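Local atomic coordinates of cobalamin biosynthesis protein CobN (Mycobacterium tuberculosis, PDB entry 7C6O), a protein that probably acts as the large catalytic subunit of cobaltochelatase, which inserts cobalt into the corrin ring of hydrogenobyrinic acid a,c-diamide at the expense of ATP. Residues A137-Y140 with L141-G145; R197-L201 with A202-G206; C227-L230 with R231-E234; R94-Q97 with S98-T102. One frame throughout, in Å; residues are numbered along the deposited sequence.

Interaction 1: residues A137-Y140 with L141-G145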
ATOM      1  N   ALA A 137      39.418  12.757 -32.604  1.00 13.21           N
ATOM      2  CA  ALA A 137      39.249  12.193 -31.268  1.00 10.77           C
ATOM      3  C   ALA A 137      37.917  12.615 -30.660  1.00 10.72           C
ATOM      4  O   ALA A 137      37.248  11.814 -29.995  1.00 10.56           O
ATOM      5  CB  ALA A 137      40.406  12.617 -30.364  1.00 13.85           C
ATOM      6  N   HIS A 138      37.517  13.870 -30.880  1.00 10.87           N
ATOM      7  CA  HIS A 138      36.224  14.334 -30.390  1.00 12.28           C
ATOM      8  C   HIS A 138      35.095  13.450 -30.904  1.00 11.07           C
ATOM      9  O   HIS A 138      34.174  13.106 -30.154  1.00 12.06           O
ATOM     10  CB  HIS A 138      35.996  15.787 -30.806  1.00 13.05           C
ATOM     11  CG  HIS A 138      34.636  16.303 -30.457  1.00 12.20           C
ATOM     12  ND1 HIS A 138      34.366  16.940 -29.264  1.00 12.49           N
ATOM     13  CD2 HIS A 138      33.466  16.265 -31.137  1.00 13.64           C
ATOM     14  CE1 HIS A 138      33.089  17.278 -29.228  1.00 13.15           C
ATOM     15  NE2 HIS A 138      32.519  16.877 -30.351  1.00 13.64           N
ATOM     16  N   ILE A 139      35.164  13.056 -32.175  1.00 11.62           N
ATOM     17  CA  ILE A 139      34.106  12.241 -32.762  1.00 13.84           C
ATOM     18  C   ILE A 139      34.120  10.833 -32.178  1.00 14.40           C
ATOM     19  O   ILE A 139      33.064  10.274 -31.855  1.00 13.26           O
ATOM     20  CB  ILE A 139      34.242  12.232 -34.296  1.00 14.77           C
ATOM     21  CG1 ILE A 139      34.078  13.653 -34.843  1.00 13.76           C
ATOM     22  CG2 ILE A 139      33.222  11.287 -34.922  1.00 16.51           C
ATOM     23  CD1 ILE A 139      34.308  13.780 -36.336  1.00 15.03           C
ATOM     24  N   TYR A 140      35.310  10.233 -32.037  1.00 11.82           N
ATOM     25  CA  TYR A 140      35.415   8.913 -31.417  1.00 11.14           C
ATOM     26  C   TYR A 140      34.720   8.888 -30.063  1.00 12.29           C
ATOM     27  O   TYR A 140      33.964   7.961 -29.751  1.00 15.11           O
ATOM     28  CB  TYR A 140      36.884   8.514 -31.245  1.00 13.32           C
ATOM     29  CG  TYR A 140      37.554   7.872 -32.439  1.00 16.42           C
ATOM     30  CD1 TYR A 140      37.181   6.605 -32.880  1.00 17.88           C
ATOM     31  CD2 TYR A 140      38.600   8.510 -33.093  1.00 15.72           C
ATOM     32  CE1 TYR A 140      37.816   6.009 -33.961  1.00 17.14           C
ATOM     33  CE2 TYR A 140      39.237   7.927 -34.170  1.00 15.62           C
ATOM     34  CZ  TYR A 140      38.844   6.678 -34.600  1.00 18.56           C
ATOM     35  OH  TYR A 140      39.485   6.105 -35.674  1.00 16.06           O
ATOM     36  N   LEU A 141      34.968   9.910 -29.244  1.00 12.78           N
ATOM     37  CA  LEU A 141      34.432   9.938 -27.891  1.00 13.22           C
ATOM     38  C   LEU A 141      32.972  10.375 -27.860  1.00 14.60           C
ATOM     39  O   LEU A 141      32.215   9.913 -26.999  1.00 17.72           O
ATOM     40  CB  LEU A 141      35.292  10.855 -27.019  1.00 12.86           C
ATOM     41  CG  LEU A 141      36.698  10.299 -26.759  1.00 14.25           C
ATOM     42  CD1 LEU A 141      37.656  11.383 -26.289  1.00 14.86           C
ATOM     43  CD2 LEU A 141      36.627   9.168 -25.742  1.00 17.32           C
ATOM     44  N   ALA A 142      32.562  11.254 -28.779  1.00 13.39           N
ATOM     45  CA  ALA A 142      31.162  11.665 -28.834  1.00 15.64           C
ATOM     46  C   ALA A 142      30.259  10.481 -29.152  1.00 16.33           C
ATOM     47  O   ALA A 142      29.222  10.283 -28.507  1.00 19.23           O
ATOM     48  CB  ALA A 142      30.975  12.779 -29.864  1.00 15.35           C
ATOM     49  N   HIS A 143      30.638   9.677 -30.148  1.00 14.08           N
ATOM     50  CA  HIS A 143      29.889   8.455 -30.427  1.00 19.29           C
ATOM     51  C   HIS A 143      30.059   7.441 -29.306  1.00 22.39           C
ATOM     52  O   HIS A 143      29.089   6.794 -28.893  1.00 22.15           O
ATOM     53  CB  HIS A 143      30.329   7.853 -31.761  1.00 20.17           C
ATOM     54  CG  HIS A 143      29.871   8.630 -32.955  1.00 25.83           C
ATOM     55  ND1 HIS A 143      28.557   9.005 -33.137  1.00 28.02           N
ATOM     56  CD2 HIS A 143      30.548   9.092 -34.032  1.00 28.05           C
ATOM     57  CE1 HIS A 143      28.446   9.672 -34.273  1.00 29.95           C
ATOM     58  NE2 HIS A 143      29.639   9.738 -34.835  1.00 30.70           N
ATOM     59  N   GLY A 144      31.283   7.287 -28.805  1.00 19.85           N
ATOM     60  CA  GLY A 144      31.537   6.407 -27.688  1.00 16.38           C
ATOM     61  C   GLY A 144      31.395   4.934 -28.040  1.00 17.77           C
ATOM     62  O   GLY A 144      31.348   4.525 -29.203  1.00 21.18           O
ATOM     63  N   GLY A 145      31.323   4.132 -26.986  1.00 19.20           N
ATOM     64  CA  GLY A 145      31.241   2.695 -27.120  1.00 20.34           C
ATOM     65  C   GLY A 145      32.609   2.037 -27.090  1.00 20.72           C
ATOM     66  O   GLY A 145      33.644   2.665 -27.310  1.00 20.28           O
TER
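The last turns of helix 131-143 and their glycine stop link A137, H138, I139 and Y140 to L141, A142, H143 and G144 by four consecutive i to i+4 backbone hydrogen bonds. The first runs from L141 N to A137 O, those of A142 N to H138 O and H143 N to I139 O follow in step, and the last bond of the helix is from G144 N to Y140 O (2.9 Å). G144 still gives its N-H to the helix, yet its own phi is +70°, a value glycine adopts without strain, and the chain turns off here; G145 follows as the N-cap of helix 146-161.

The helix belongs to the parallel alpha/beta region at the N terminus, and its faces differ accordingly. L141 suits the inner face: CG anti to its carbonyl carbon keeps the side chain back over the preceding turn, with CG 3.6 Å from A137 O, while the side chain meets V86 and V113 of the sheet. Y140 packs against helix 146-161, its ring meeting F155 at about 45° and its OH hydrogen-bonded to T168 O. H138 spends NE2 on a hydrogen bond with Q117 O. Small A142 suits the outer side, where its CB lies close to H138 O (3.2 Å). One turn apart, I139 and H143 run alongside each other in the same direction. I139 CG2, anti to the backbone N, reaches the imidazole of H143, 3.6 Å from CD2 and 3.9 Å from NE2.

Interaction 2: residues R197-L201 with A202-G206; sequences RAQHL and AGNTG
Q199 OE1 accepts a proton from a water 2.6 Å away, and the same water takes the N-H of N204 ND2 at 2.8 Å. The two amides so joined are nearly coplanar, their planes 7° apart, and OE1 also lies 3.6 Å from N204 CB. Q199 reaches this position because its chain bends at chi2 (-61°), folding the amide back toward the loop. N204 is modelled in two conformers, so the water bridge is probably not always present.

The backbone closes helix 197-202 here. A202 N donates to A198 O at 3.1 Å, an ordinary helical bond, and then the pattern changes at a Schellman motif. G203 takes a positive phi of 85°, a backbone conformation that glycine, without a CB, takes easily. Its N-H turns to H200 O at 3.1 Å, approaching from above the carbonyl plane, and N204 N reaches back weakly to Q199 O. N204 then centres an inverse gamma turn, with a weak bond from T205 N to G203 O, before helix 206-217 begins. N204 O is buried without a polar partner.

H200 and T205 finish the contact with plain packing. The methyl T205 CG2 sits 3.9 Å from H200 CA and near the imidazole, whose ND1 is hydrogen-bonded to Y195 OH and whose ring stacks on Y226. A202 packs on I53 of helix 49-58.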
ATOM      1  N   ARG A 197      21.188   2.223 -22.748  1.00 18.99           N
ATOM      2  CA  ARG A 197      22.216   2.366 -23.774  1.00 17.92           C
ATOM      3  C   ARG A 197      23.569   2.714 -23.169  1.00 17.12           C
ATOM      4  O   ARG A 197      24.607   2.261 -23.667  1.00 18.47           O
ATOM      5  CB  ARG A 197      21.776   3.438 -24.774  1.00 20.49           C
ATOM      6  CG  ARG A 197      22.728   3.715 -25.926  1.00 19.60           C
ATOM      7  CD  ARG A 197      22.106   4.747 -26.860  1.00 26.38           C
ATOM      8  NE  ARG A 197      22.928   5.021 -28.033  1.00 26.55           N
ATOM      9  CZ  ARG A 197      23.853   5.972 -28.086  1.00 26.38           C
ATOM     10  NH1 ARG A 197      24.074   6.738 -27.026  1.00 24.56           N
ATOM     11  NH2 ARG A 197      24.555   6.158 -29.196  1.00 24.77           N
ATOM     12  N   ALA A 198      23.577   3.501 -22.090  1.00 18.44           N
ATOM     13  CA  ALA A 198      24.835   3.884 -21.455  1.00 19.42           C
ATOM     14  C   ALA A 198      25.614   2.663 -20.978  1.00 19.63           C
ATOM     15  O   ALA A 198      26.849   2.641 -21.044  1.00 18.75           O
ATOM     16  CB  ALA A 198      24.566   4.837 -20.292  1.00 18.88           C
ATOM     17  N   GLN A 199      24.911   1.636 -20.492  1.00 19.58           N
ATOM     18  CA  GLN A 199      25.595   0.419 -20.069  1.00 16.73           C
ATOM     19  C   GLN A 199      26.130  -0.354 -21.267  1.00 17.01           C
ATOM     20  O   GLN A 199      27.213  -0.947 -21.197  1.00 18.30           O
ATOM     21  CB  GLN A 199      24.655  -0.458 -19.242  1.00 19.52           C
ATOM     22  CG  GLN A 199      24.071   0.235 -18.025  1.00 21.07           C
ATOM     23  CD  GLN A 199      25.133   0.687 -17.042  1.00 27.55           C
ATOM     24  OE1 GLN A 199      26.128  -0.004 -16.819  1.00 29.25           O
ATOM     25  NE2 GLN A 199      24.929   1.858 -16.451  1.00 31.50           N
ATOM     26  N   HIS A 200      25.383  -0.368 -22.372  1.00 17.27           N
ATOM     27  CA  HIS A 200      25.860  -1.042 -23.575  1.00 18.05           C
ATOM     28  C   HIS A 200      27.141  -0.393 -24.087  1.00 17.27           C
ATOM     29  O   HIS A 200      28.112  -1.083 -24.420  1.00 17.41           O
ATOM     30  CB  HIS A 200      24.776  -1.021 -24.654  1.00 16.70           C
ATOM     31  CG  HIS A 200      25.115  -1.835 -25.864  1.00 20.64           C
ATOM     32  ND1 HIS A 200      24.982  -3.206 -25.900  1.00 22.25           N
ATOM     33  CD2 HIS A 200      25.587  -1.471 -27.080  1.00 22.09           C
ATOM     34  CE1 HIS A 200      25.354  -3.653 -27.086  1.00 22.53           C
ATOM     35  NE2 HIS A 200      25.727  -2.619 -27.822  1.00 21.50           N
ATOM     36  N   LEU A 201      27.163   0.941 -24.139  1.00 17.95           N
ATOM     37  CA  LEU A 201      28.343   1.647 -24.631  1.00 19.07           C
ATOM     38  C   LEU A 201      29.547   1.414 -23.729  1.00 21.82           C
ATOM     39  O   LEU A 201      30.678   1.280 -24.212  1.00 20.09           O
ATOM     40  CB  LEU A 201      28.048   3.139 -24.748  1.00 19.41           C
ATOM     41  CG  LEU A 201      27.001   3.521 -25.791  1.00 21.81           C
ATOM     42  CD1 LEU A 201      26.792   5.022 -25.807  1.00 22.83           C
ATOM     43  CD2 LEU A 201      27.437   3.027 -27.150  1.00 21.43           C
ATOM     44  N   ALA A 202      29.326   1.368 -22.414  1.00 21.45           N
ATOM     45  CA  ALA A 202      30.420   1.128 -21.482  1.00 20.25           C
ATOM     46  C   ALA A 202      30.956  -0.295 -21.565  1.00 19.72           C
ATOM     47  O   ALA A 202      32.088  -0.542 -21.135  1.00 22.81           O
ATOM     48  CB  ALA A 202      29.966   1.424 -20.053  1.00 20.31           C
ATOM     49  N   GLY A 203      30.180  -1.228 -22.111  1.00 17.84           N
ATOM     50  CA  GLY A 203      30.552  -2.627 -22.072  1.00 19.34           C
ATOM     51  C   GLY A 203      30.159  -3.349 -20.804  1.00 21.74           C
ATOM     52  O   GLY A 203      30.538  -4.513 -20.631  1.00 24.14           O
ATOM     53  N   ASN A 204      29.422  -2.694 -19.905  1.00 22.77           N
ATOM     54  CA  ASN A 204      28.956  -3.322 -18.666  0.54 23.65           C
ATOM     55  C   ASN A 204      27.620  -4.020 -18.925  1.00 22.57           C
ATOM     56  O   ASN A 204      26.554  -3.606 -18.469  1.00 21.62           O
ATOM     57  CB  ASN A 204      28.837  -2.288 -17.553  0.54 24.58           C
ATOM     58  CG  ASN A 204      30.139  -2.084 -16.801  0.54 24.72           C
ATOM     59  OD1 ASN A 204      31.045  -2.916 -16.863  0.54 26.78           O
ATOM     60  ND2 ASN A 204      30.231  -0.977 -16.071  0.54 22.77           N
ATOM     61  N   THR A 205      27.695  -5.108 -19.688  1.00 20.25           N
ATOM     62  CA  THR A 205      26.507  -5.873 -20.043  1.00 20.92           C
ATOM     63  C   THR A 205      26.475  -7.245 -19.386  1.00 19.93           C
ATOM     64  O   THR A 205      25.603  -8.057 -19.714  1.00 18.06           O
ATOM     65  CB  THR A 205      26.396  -6.014 -21.564  1.00 21.51           C
ATOM     66  OG1 THR A 205      27.598  -6.595 -22.087  1.00 21.89           O
ATOM     67  CG2 THR A 205      26.167  -4.653 -22.207  1.00 23.30           C
ATOM     68  N   GLY A 206      27.395  -7.518 -18.457  1.00 18.95           N
ATOM     69  CA  GLY A 206      27.418  -8.819 -17.808  1.00 20.32           C
ATOM     70  C   GLY A 206      26.137  -9.136 -17.060  1.00 19.60           C
ATOM     71  O   GLY A 206      25.693 -10.287 -17.034  1.00 19.39           O
TER
HETATM   72  O   HOH W   1      28.470   1.109 -16.644  1.00 38.94           O

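Interaction 3: residues C227-L230 with R231-E234; sequences CASL and RTAE
S229 OG accepts the backbone N-H of R231, with R231 N 2.9 Å from S229 OG. A weak second bond comes from the next amide, T232 N, at 3.5 Å from S229 OG. The first closes an ST turn, from the serine hydroxyl to the N-H two residues on, and is bent, with an angle of 134° at the hydrogen; the longer one is straighter. The hydroxyl gets there because OG lies anti to the serine backbone N (chi1 171°), which carries it forward over the chain that follows. Serine suits the place, since a short side chain ending in an acceptor can meet two successive amides as the backbone bends.

That bend continues into a type I beta turn from L230 to A233. Across the loop, a water accepts the N-H of S229 N at 3.1 Å and lies 2.9 Å from E234 OE1. It has more acceptors near it than protons, and E234 is modelled in two conformers, so the bridge to the carboxylate is doubtful.

The packing is modest. T232 OG1 rests in van der Waals contact 3.6 Å from S229 CB, and A233 CB makes the apolar contact, 4.3 Å from L230 CD2. The guanidinium end of R231, its chain bent at chi3, leads away from the turn.

The loop runs from strand 221-227 to helix 235-241, for which E234 is the N-cap residue. A233 touches L238 of that helix, while the buried leucine suits the inner side: L230 packs on M247 and V249 of strand 246-249, and L230 O is hydrogen-bonded to H275 NE2 from helix 274-277.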
ATOM      1  N   CYS A 227      18.449   0.779 -24.977  1.00 17.89           N
ATOM      2  CA  CYS A 227      17.800   1.989 -25.462  1.00 21.80           C
ATOM      3  C   CYS A 227      18.057   3.112 -24.471  1.00 19.36           C
ATOM      4  O   CYS A 227      18.425   2.877 -23.317  1.00 17.33           O
ATOM      5  CB  CYS A 227      16.293   1.786 -25.656  1.00 26.93           C
ATOM      6  SG  CYS A 227      15.374   1.578 -24.118  1.00 29.13           S
ATOM      7  N   ALA A 228      17.855   4.343 -24.939  1.00 21.83           N
ATOM      8  CA  ALA A 228      18.027   5.491 -24.058  1.00 25.12           C
ATOM      9  C   ALA A 228      16.835   5.676 -23.127  1.00 22.51           C
ATOM     10  O   ALA A 228      17.013   6.088 -21.975  1.00 23.19           O
ATOM     11  CB  ALA A 228      18.257   6.761 -24.880  1.00 26.53           C
ATOM     12  N   SER A 229      15.627   5.371 -23.596  1.00 22.28           N
ATOM     13  CA  SER A 229      14.430   5.551 -22.789  1.00 25.29           C
ATOM     14  C   SER A 229      13.283   4.772 -23.411  1.00 23.92           C
ATOM     15  O   SER A 229      13.172   4.695 -24.636  1.00 24.97           O
ATOM     16  CB  SER A 229      14.053   7.033 -22.671  1.00 28.75           C
ATOM     17  OG  SER A 229      12.777   7.191 -22.071  1.00 27.45           O
ATOM     18  N   LEU A 230      12.433   4.199 -22.561  1.00 22.67           N
ATOM     19  CA  LEU A 230      11.174   3.647 -23.037  1.00 23.46           C
ATOM     20  C   LEU A 230      10.075   4.696 -23.129  1.00 24.42           C
ATOM     21  O   LEU A 230       9.054   4.448 -23.780  1.00 24.92           O
ATOM     22  CB  LEU A 230      10.714   2.497 -22.136  1.00 23.53           C
ATOM     23  CG  LEU A 230      11.368   1.145 -22.428  1.00 21.47           C
ATOM     24  CD1 LEU A 230      10.802   0.056 -21.527  1.00 21.32           C
ATOM     25  CD2 LEU A 230      11.184   0.785 -23.892  1.00 19.00           C
ATOM     26  N   ARG A 231      10.260   5.859 -22.499  1.00 24.33           N
ATOM     27  CA  ARG A 231       9.284   6.938 -22.631  1.00 26.86           C
ATOM     28  C   ARG A 231       9.283   7.501 -24.047  1.00 28.42           C
ATOM     29  O   ARG A 231       8.221   7.721 -24.640  1.00 30.24           O
ATOM     30  CB  ARG A 231       9.574   8.038 -21.613  1.00 29.64           C
ATOM     31  CG  ARG A 231       8.723   9.286 -21.801  1.00 34.86           C
ATOM     32  CD  ARG A 231       8.732  10.170 -20.561  1.00 39.36           C
ATOM     33  NE  ARG A 231      10.073  10.631 -20.217  1.00 44.50           N
ATOM     34  CZ  ARG A 231      10.632  11.733 -20.708  1.00 46.32           C
ATOM     35  NH1 ARG A 231       9.966  12.491 -21.568  1.00 46.35           N
ATOM     36  NH2 ARG A 231      11.856  12.079 -20.337  1.00 46.79           N
ATOM     37  N   THR A 232      10.467   7.749 -24.601  1.00 28.95           N
ATOM     38  CA  THR A 232      10.611   8.229 -25.973  1.00 33.06           C
ATOM     39  C   THR A 232      11.052   7.113 -26.911  1.00 33.30           C
ATOM     40  O   THR A 232      11.888   7.327 -27.792  1.00 34.43           O
ATOM     41  CB  THR A 232      11.603   9.385 -26.022  1.00 36.63           C
ATOM     42  OG1 THR A 232      12.863   8.950 -25.499  1.00 38.06           O
ATOM     43  CG2 THR A 232      11.096  10.555 -25.194  1.00 38.08           C
ATOM     44  N   ALA A 233      10.495   5.916 -26.731  1.00 30.01           N
ATOM     45  CA  ALA A 233      10.925   4.752 -27.491  1.00 30.47           C
ATOM     46  C   ALA A 233      10.780   4.989 -28.987  1.00 29.77           C
ATOM     47  O   ALA A 233       9.768   5.511 -29.459  1.00 32.19           O
ATOM     48  CB  ALA A 233      10.113   3.525 -27.078  1.00 30.51           C
ATOM     49  N   GLU A 234      11.810   4.603 -29.733  1.00 29.48           N
ATOM     50  CA  GLU A 234      11.800   4.773 -31.174  0.55 29.85           C
ATOM     51  C   GLU A 234      10.763   3.846 -31.808  1.00 30.78           C
ATOM     52  O   GLU A 234      10.467   2.775 -31.270  1.00 31.48           O
ATOM     53  CB  GLU A 234      13.184   4.486 -31.752  0.55 30.14           C
ATOM     54  CG  GLU A 234      14.276   5.458 -31.309  0.55 30.73           C
ATOM     55  CD  GLU A 234      14.806   5.174 -29.911  0.55 30.79           C
ATOM     56  OE1 GLU A 234      14.374   4.179 -29.292  0.55 29.72           O
ATOM     57  OE2 GLU A 234      15.657   5.950 -29.430  0.55 33.03           O
TER
HETATM   58  O   HOH W   2      15.078   5.091 -26.676  1.00 35.85           O

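Interaction 4: residues R94-Q97 with S98-T102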
ATOM      1  N   ARG A  94      38.237  26.655 -19.211  1.00 31.76           N
ATOM      2  CA  ARG A  94      38.183  27.246 -17.879  1.00 32.39           C
ATOM      3  C   ARG A  94      37.601  26.308 -16.827  1.00 31.75           C
ATOM      4  O   ARG A  94      37.768  26.576 -15.633  1.00 35.79           O
ATOM      5  CB  ARG A  94      37.373  28.546 -17.915  1.00 32.00           C
ATOM      6  N   ALA A  95      36.926  25.227 -17.229  1.00 28.32           N
ATOM      7  CA  ALA A  95      36.324  24.317 -16.261  1.00 27.93           C
ATOM      8  C   ALA A  95      37.342  23.405 -15.586  1.00 27.74           C
ATOM      9  O   ALA A  95      37.030  22.811 -14.549  1.00 28.98           O
ATOM     10  CB  ALA A  95      35.244  23.465 -16.928  1.00 26.72           C
ATOM     11  N   TRP A  96      38.534  23.264 -16.153  1.00 27.02           N
ATOM     12  CA  TRP A  96      39.607  22.519 -15.506  1.00 26.39           C
ATOM     13  C   TRP A  96      40.943  23.116 -15.937  1.00 26.49           C
ATOM     14  O   TRP A  96      41.843  22.415 -16.401  1.00 30.81           O
ATOM     15  CB  TRP A  96      39.529  21.028 -15.831  1.00 27.97           C
ATOM     16  CG  TRP A  96      40.299  20.174 -14.862  1.00 28.49           C
ATOM     17  CD1 TRP A  96      40.374  20.340 -13.508  1.00 30.55           C
ATOM     18  CD2 TRP A  96      41.116  19.037 -15.172  1.00 26.05           C
ATOM     19  NE1 TRP A  96      41.177  19.371 -12.956  1.00 31.19           N
ATOM     20  CE2 TRP A  96      41.646  18.560 -13.956  1.00 29.02           C
ATOM     21  CE3 TRP A  96      41.447  18.375 -16.359  1.00 25.11           C
ATOM     22  CZ2 TRP A  96      42.488  17.451 -13.892  1.00 26.43           C
ATOM     23  CZ3 TRP A  96      42.284  17.272 -16.293  1.00 23.66           C
ATOM     24  CH2 TRP A  96      42.794  16.823 -15.068  1.00 24.69           C
ATOM     25  N   GLN A  97      41.078  24.434 -15.782  1.00 25.67           N
ATOM     26  CA  GLN A  97      42.259  25.127 -16.285  1.00 29.18           C
ATOM     27  C   GLN A  97      43.528  24.650 -15.590  1.00 30.22           C
ATOM     28  O   GLN A  97      44.586  24.543 -16.222  1.00 29.98           O
ATOM     29  CB  GLN A  97      42.092  26.637 -16.117  1.00 34.36           C
ATOM     30  CG  GLN A  97      43.292  27.443 -16.590  1.00 40.29           C
ATOM     31  CD  GLN A  97      43.064  28.941 -16.527  1.00 45.59           C
ATOM     32  OE1 GLN A  97      41.996  29.404 -16.127  1.00 46.77           O
ATOM     33  NE2 GLN A  97      44.072  29.709 -16.928  1.00 48.03           N
ATOM     34  N   SER A  98      43.446  24.357 -14.290  1.00 30.29           N
ATOM     35  CA  SER A  98      44.630  23.912 -13.560  1.00 31.40           C
ATOM     36  C   SER A  98      45.128  22.573 -14.091  1.00 26.86           C
ATOM     37  O   SER A  98      46.326  22.397 -14.341  1.00 29.20           O
ATOM     38  CB  SER A  98      44.323  23.823 -12.065  1.00 32.75           C
ATOM     39  OG  SER A  98      43.370  22.809 -11.797  1.00 37.75           O
ATOM     40  N   GLY A  99      44.218  21.615 -14.272  1.00 21.63           N
ATOM     41  CA  GLY A  99      44.623  20.316 -14.783  1.00 21.19           C
ATOM     42  C   GLY A  99      45.099  20.376 -16.221  1.00 23.55           C
ATOM     43  O   GLY A  99      46.084  19.728 -16.587  1.00 23.93           O
ATOM     44  N   ILE A 100      44.416  21.160 -17.056  1.00 23.07           N
ATOM     45  CA  ILE A 100      44.828  21.291 -18.450  1.00 21.91           C
ATOM     46  C   ILE A 100      46.195  21.958 -18.546  1.00 21.07           C
ATOM     47  O   ILE A 100      47.069  21.500 -19.293  1.00 20.33           O
ATOM     48  CB  ILE A 100      43.759  22.055 -19.253  1.00 21.07           C
ATOM     49  CG1 ILE A 100      42.480  21.218 -19.362  1.00 21.44           C
ATOM     50  CG2 ILE A 100      44.290  22.420 -20.632  1.00 20.78           C
ATOM     51  CD1 ILE A 100      41.328  21.936 -20.044  1.00 19.68           C
ATOM     52  N   ASP A 101      46.413  23.037 -17.786  1.00 22.38           N
ATOM     53  CA  ASP A 101      47.706  23.715 -17.826  1.00 25.72           C
ATOM     54  C   ASP A 101      48.832  22.784 -17.392  1.00 27.77           C
ATOM     55  O   ASP A 101      49.935  22.829 -17.952  1.00 28.20           O
ATOM     56  CB  ASP A 101      47.681  24.963 -16.944  1.00 29.74           C
ATOM     57  CG  ASP A 101      46.851  26.083 -17.539  1.00 36.00           C
ATOM     58  OD1 ASP A 101      46.587  26.047 -18.760  1.00 35.28           O
ATOM     59  OD2 ASP A 101      46.468  27.004 -16.787  1.00 38.73           O
ATOM     60  N   THR A 102      48.573  21.930 -16.398  1.00 27.93           N
ATOM     61  CA  THR A 102      49.596  20.997 -15.934  1.00 27.53           C
ATOM     62  C   THR A 102      49.959  19.991 -17.020  1.00 27.04           C
ATOM     63  O   THR A 102      51.141  19.697 -17.237  1.00 27.08           O
ATOM     64  CB  THR A 102      49.111  20.276 -14.675  1.00 27.21           C
ATOM     65  OG1 THR A 102      48.953  21.225 -13.611  1.00 26.90           O
ATOM     66  CG2 THR A 102      50.105  19.206 -14.249  1.00 27.82           C
TER
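The indole of W96 is swung by chi1 of -161°, with CG anti to the backbone N and beside the carbonyl carbon, so that it folds forward over the residues that follow and lays one face on G99. G99 CA stands 3.6 Å from the centroid of the six-membered ring and only 13° off its normal, a well-centred CH-pi contact. I100 N lies above the same face, toward the rim. Glycine suits the place because its CA, bearing only hydrogens, can lie flat against the ring.

All this happens at the N terminus of helix 97-105, where W96 is the N-cap residue. Its carbonyl O begins the helical ladder by accepting I100 N at 2.9 Å, and Q97 O accepts D101 N at 2.8 Å. Isoleucine suits the inward side because its neighbours there are apolar: I100 CG1 lies 4.3 Å from W96 CE3, and the side chain packs on I89. W96 itself rests on I87 and I89 of strand 84-89 and on P67.

On the outer side, Q97 extends across D101, with Q97 CG 3.2 Å from D101 OD2. Amide and carboxylate are nearly perpendicular, their planes 83° apart, and Q97 NE2 stays 3.6 Å from D101 OD2. The other carboxylate oxygen, D101 OD1, is hydrogen-bonded to Y93 OH in the loop before the helix.

Overall arrangement
From the N terminus the order is interaction 4, 1, 2, 3, strictly in series: none nests in or crosses another. Interaction 4 starts helix 97-105 after strand 84-89, and interaction 1 ends helix 131-143 of the same parallel alpha/beta region; their nearest atoms are about 12 Å apart. Helix 146-161 then carries the chain on toward the seven-stranded mixed sheet. Interaction 2 closes the short helix after strand 190-196, and G145 CA packs 3.8 Å from L201 CD2, a point where the two regions touch. Interaction 3 forms the loop after neighbouring strand 221-227, and a probable hydrogen bond from R197 N to C227 O (2.9 Å) ties it to interaction 2.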